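2-hydroxyhepta-2,4-diene-1,7-dioate isomerase (Mycobacterium abscessus, PDB 3RR6) is of unconfirmed function but belongs to the fumarylacetoacetate hydrolase family and is probably a metal-binding isomerase or acetylpyruvate hydrolase. Local coordinates at residues A[84-89]-A[206-211]. Residues are numbered along the deposited sequence; the frame is centred on the assembly and turned at random.
Sequences DPPESP and LLHDVG. With EDO (1,2-ethanediol), chain M; EDO (1,2-ethanediol), chain H.
Pro-86 and Leu-207 bring the two backbones within 6.4 Å between their CA atoms, where the extended, proline-rich segment 84-89 passes the loop that leads into helix 210-220. CG of His-208 lies anti to its own carbonyl carbon (chi1 -56°), and chi2 of -81° turns the ring so that NE2 meets segment 84-89. His-208 NE2 donates to the backbone O of Glu-87 at 2.8 Å; the acceptor lies in the ring plane and the N-H...O angle is 151°. Together with Pro-89 over one face, this bond probably holds the ring in its rotation, and it indicates a proton on NE2. Pro-89 CG sits over the ring centre, 3.7 Å from the centroid of the His-208 ring, a CH-pi contact. Pro-86 approaches obliquely, its CG 3.7 Å from His-208 CE1, while Pro-86 CB packs on Leu-207 CB. Two ethanediol molecules, probably from the crystallisation liquor, border this surface contact, one hydrogen-bonded to Pro-86 O and the other to Leu-207 O. Asp-209, at the N-cap, accepts from Ala-212 N through OD1, and Met-70 touches both His-208 and Pro-89. The contact thus ties the loop between strands 67-70 and 91-94 to the N-terminal end of helix 210-220 within the fumarylacetoacetate hydrolase domain.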
loop_
_atom_site.group_PDB
_atom_site.type_symbol
_atom_site.label_atom_id
_atom_site.label_comp_id
_atom_site.label_asym_id
_atom_site.label_seq_id
_atom_site.Cartn_x
_atom_site.Cartn_y
_atom_site.Cartn_z
ATOM N N ASP A 84 5.418 26.470 -9.147
ATOM C CA ASP A 84 4.448 26.212 -10.201
ATOM C C ASP A 84 3.766 24.875 -9.928
ATOM O O ASP A 84 4.387 23.974 -9.350
ATOM C CB ASP A 84 5.138 26.173 -11.567
ATOM N N PRO A 85 2.493 24.738 -10.342
ATOM C CA PRO A 85 1.763 23.517 -10.025
ATOM C C PRO A 85 2.417 22.294 -10.656
ATOM O O PRO A 85 3.117 22.414 -11.662
ATOM C CB PRO A 85 0.370 23.761 -10.625
ATOM C CG PRO A 85 0.309 25.227 -10.905
ATOM C CD PRO A 85 1.706 25.616 -11.223
ATOM N N PRO A 86 2.192 21.113 -10.065
ATOM C CA PRO A 86 2.838 19.910 -10.566
ATOM C C PRO A 86 2.230 19.429 -11.887
ATOM O O PRO A 86 1.154 19.878 -12.272
ATOM C CB PRO A 86 2.587 18.890 -9.449
ATOM C CG PRO A 86 1.339 19.334 -8.788
ATOM C CD PRO A 86 1.254 20.838 -8.962
ATOM N N GLU A 87 2.930 18.531 -12.567
ATOM C CA GLU A 87 2.378 17.859 -13.736
ATOM C C GLU A 87 1.152 17.076 -13.281
ATOM O O GLU A 87 1.025 16.751 -12.094
ATOM C CB GLU A 87 3.406 16.908 -14.350
ATOM C CG GLU A 87 4.645 17.600 -14.917
ATOM C CD GLU A 87 4.311 18.559 -16.040
ATOM O OE1 GLU A 87 3.630 18.139 -17.005
ATOM O OE2 GLU A 87 4.728 19.736 -15.962
ATOM N N SER A 88 0.254 16.777 -14.216
ATOM C CA SER A 88 -0.953 16.027 -13.879
ATOM C C SER A 88 -0.586 14.609 -13.460
ATOM O O SER A 88 0.455 14.090 -13.867
ATOM C CB SER A 88 -1.960 16.016 -15.036
ATOM O OG SER A 88 -1.329 15.731 -16.267
ATOM N N PRO A 89 -1.437 13.978 -12.633
ATOM C CA PRO A 89 -1.145 12.604 -12.198
ATOM C C PRO A 89 -0.989 11.608 -13.350
ATOM O O PRO A 89 -1.684 11.724 -14.372
ATOM C CB PRO A 89 -2.380 12.238 -11.372
ATOM C CG PRO A 89 -2.879 13.540 -10.875
ATOM C CD PRO A 89 -2.662 14.487 -11.998
ATOM N N LEU A 206 3.884 15.063 -0.693
ATOM C CA LEU A 206 3.069 14.587 -1.829
ATOM C C LEU A 206 2.672 15.766 -2.719
ATOM O O LEU A 206 2.155 16.788 -2.224
ATOM C CB LEU A 206 1.814 13.864 -1.338
ATOM C CG LEU A 206 1.994 12.485 -0.713
ATOM C CD1 LEU A 206 0.678 12.003 -0.106
ATOM C CD2 LEU A 206 2.482 11.475 -1.731
ATOM N N LEU A 207 2.924 15.645 -4.021
ATOM C CA LEU A 207 2.600 16.726 -4.963
ATOM C C LEU A 207 1.082 16.848 -5.132
ATOM O O LEU A 207 0.516 17.950 -5.073
ATOM C CB LEU A 207 3.281 16.487 -6.314
ATOM C CG LEU A 207 4.814 16.583 -6.265
ATOM C CD1 LEU A 207 5.424 16.074 -7.560
ATOM C CD2 LEU A 207 5.266 18.002 -5.972
ATOM N N HIS A 208 0.450 15.702 -5.354
ATOM C CA HIS A 208 -0.999 15.551 -5.288
ATOM C C HIS A 208 -1.293 14.818 -3.989
ATOM O O HIS A 208 -0.875 13.668 -3.803
ATOM C CB HIS A 208 -1.512 14.767 -6.491
ATOM C CG HIS A 208 -1.119 15.365 -7.799
ATOM N ND1 HIS A 208 -1.793 16.424 -8.362
ATOM C CD2 HIS A 208 -0.093 15.079 -8.634
ATOM C CE1 HIS A 208 -1.209 16.749 -9.501
ATOM N NE2 HIS A 208 -0.179 15.951 -9.690
ATOM N N ASP A 209 -2.008 15.478 -3.076
ATOM C CA ASP A 209 -2.291 14.886 -1.776
ATOM C C ASP A 209 -3.390 13.828 -1.889
ATOM O O ASP A 209 -3.915 13.589 -2.982
ATOM C CB ASP A 209 -2.582 15.960 -0.709
ATOM C CG ASP A 209 -3.842 16.756 -0.959
ATOM O OD1 ASP A 209 -4.711 16.357 -1.758
ATOM O OD2 ASP A 209 -3.971 17.847 -0.330
ATOM N N VAL A 210 -3.712 13.169 -0.782
ATOM C CA VAL A 210 -4.672 12.062 -0.810
ATOM C C VAL A 210 -5.988 12.487 -1.465
ATOM O O VAL A 210 -6.536 11.769 -2.313
ATOM C CB VAL A 210 -4.896 11.490 0.601
ATOM C CG1 VAL A 210 -6.144 10.609 0.664
ATOM C CG2 VAL A 210 -3.653 10.712 1.050
ATOM N N GLY A 211 -6.498 13.648 -1.079
ATOM C CA GLY A 211 -7.734 14.156 -1.661
ATOM C C GLY A 211 -7.665 14.335 -3.170
ATOM O O GLY A 211 -8.578 13.946 -3.899
HETATM C C1 EDO M . 3.273 21.638 -5.048
HETATM O O1 EDO M . 4.031 21.865 -6.243
HETATM C C2 EDO M . 2.364 20.436 -5.265
HETATM O O2 EDO M . 1.158 20.546 -4.505
HETATM C C1 EDO H . -2.611 19.402 -12.435
HETATM O O1 EDO H . -1.665 19.822 -11.433
HETATM C C2 EDO H . -3.269 18.072 -12.061
HETATM O O2 EDO H . -4.699 18.109 -11.928
#